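Local structure of ribose 5-phosphate isomerase (Giardia lamblia, 3S5P) at residues Phe26-Asp29 / Leu35-Phe38. The protein probably interconverts ribose 5-phosphate and ribulose 5-phosphate in the pentose phosphate pathway, as a type B (RpiB) isomerase. Numbering follows the deposited sequence.
Sequences FASD and LRMF
Arg36 reaches from its helix to Ser28 near the end of the strand and makes the one hydrogen bond between the two segments: NH2 donates to Ser28 OG at 2.6 Å, with an N-H...O angle of 148°. The hydroxyl sits at the edge of the guanidinium, close to its plane. The Arg36 chain leaves its helix extended, CG anti to the backbone N (chi1 -162°), and then bends at chi3 (72°), so that NE turns away from the strand while NH2 comes to lie beside the serine hydroxyl. Two further hydrogen bonds fix the group, NH2 to Thr55 OG1 and NE to Gln40 OE1 one helical turn on, and NH1 adds a long, weak ion pair with Asp52. Strand 23-28, helix 33-45 and strand 49-54 form a right-handed beta-alpha-beta unit of the parallel, Rossmann-like sheet of the RpiB family; Arg36 ties the helix to the end of strand 23-28 and to Thr55, just past strand 49-54. The remaining contacts are van der Waals. Arg36 CD lies 3.6 Å from Ala27 C and 3.7 Å from Ser28 CB, so CD rests against the strand backbone and the serine CB. Phe26 CB meets Arg36 CG at 4.0 Å, while the Phe26 side chain also touches Leu39, Gln40 and Ala43.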
loop_
_atom_site.group_PDB
_atom_site.type_symbol
_atom_site.label_atom_id
_atom_site.label_comp_id
_atom_site.label_asym_id
_atom_site.label_seq_id
_atom_site.Cartn_x
_atom_site.Cartn_y
_atom_site.Cartn_z
ATOM N N PHE A 26 -10.426 4.066 14.843
ATOM C CA PHE A 26 -9.205 3.305 15.078
ATOM C C PHE A 26 -9.550 1.844 15.360
ATOM O O PHE A 26 -10.439 1.563 16.173
ATOM C CB PHE A 26 -8.459 3.839 16.309
ATOM C CG PHE A 26 -7.765 5.164 16.121
ATOM C CD1 PHE A 26 -6.397 5.231 15.996
ATOM C CD2 PHE A 26 -8.471 6.342 16.153
ATOM C CE1 PHE A 26 -5.753 6.469 15.862
ATOM C CE2 PHE A 26 -7.838 7.586 16.029
ATOM C CZ PHE A 26 -6.480 7.650 15.877
ATOM N N ALA A 27 -8.846 0.918 14.707
ATOM C CA ALA A 27 -9.005 -0.514 14.976
ATOM C C ALA A 27 -7.639 -1.194 14.859
ATOM O O ALA A 27 -6.738 -0.701 14.133
ATOM C CB ALA A 27 -10.021 -1.136 14.029
ATOM N N SER A 28 -7.440 -2.285 15.581
ATOM C CA SER A 28 -6.139 -2.963 15.517
ATOM C C SER A 28 -6.258 -4.460 15.756
ATOM O O SER A 28 -7.256 -4.910 16.311
ATOM C CB SER A 28 -5.140 -2.338 16.488
ATOM O OG SER A 28 -5.593 -2.462 17.813
ATOM N N ASP A 29 -5.262 -5.225 15.305
ATOM C CA ASP A 29 -5.184 -6.657 15.659
ATOM C C ASP A 29 -4.763 -6.814 17.130
ATOM O O ASP A 29 -4.530 -5.812 17.823
ATOM C CB ASP A 29 -4.238 -7.423 14.712
ATOM C CG ASP A 29 -2.786 -6.976 14.822
ATOM O OD1 ASP A 29 -1.909 -7.778 14.432
ATOM O OD2 ASP A 29 -2.498 -5.851 15.308
ATOM N N LEU A 35 0.165 0.313 20.256
ATOM C CA LEU A 35 0.255 1.332 19.207
ATOM C C LEU A 35 -1.080 2.051 18.996
ATOM O O LEU A 35 -1.118 3.271 18.954
ATOM C CB LEU A 35 0.805 0.741 17.907
ATOM C CG LEU A 35 1.160 1.764 16.831
ATOM C CD1 LEU A 35 2.198 2.794 17.335
ATOM C CD2 LEU A 35 1.639 1.048 15.592
ATOM N N ARG A 36 -2.172 1.290 18.924
ATOM C CA ARG A 36 -3.498 1.874 18.663
ATOM C C ARG A 36 -3.859 2.945 19.685
ATOM O O ARG A 36 -4.212 4.079 19.314
ATOM C CB ARG A 36 -4.601 0.816 18.626
ATOM C CG ARG A 36 -5.831 1.363 17.926
ATOM C CD ARG A 36 -7.046 0.484 18.014
ATOM N NE ARG A 36 -7.611 0.479 19.359
ATOM C CZ ARG A 36 -7.674 -0.604 20.132
ATOM N NH1 ARG A 36 -8.205 -0.517 21.345
ATOM N NH2 ARG A 36 -7.210 -1.776 19.698
ATOM N N MET A 37 -3.729 2.561 20.960
ATOM C CA MET A 37 -3.997 3.415 22.117
ATOM C C MET A 37 -3.115 4.634 22.141
ATOM O O MET A 37 -3.563 5.743 22.449
ATOM C CB MET A 37 -3.752 2.635 23.414
ATOM C CG MET A 37 -4.627 1.436 23.564
ATOM S SD MET A 37 -6.106 1.921 24.431
ATOM C CE MET A 37 -5.570 1.590 26.118
ATOM N N PHE A 38 -1.847 4.402 21.842
ATOM C CA PHE A 38 -0.863 5.456 21.785
ATOM C C PHE A 38 -1.264 6.485 20.695
ATOM O O PHE A 38 -1.333 7.684 20.970
ATOM C CB PHE A 38 0.510 4.817 21.548
ATOM C CG PHE A 38 1.584 5.788 21.227
ATOM C CD1 PHE A 38 2.256 6.459 22.244
ATOM C CD2 PHE A 38 1.941 6.026 19.902
ATOM C CE1 PHE A 38 3.251 7.364 21.955
ATOM C CE2 PHE A 38 2.944 6.926 19.595
ATOM C CZ PHE A 38 3.599 7.604 20.619
#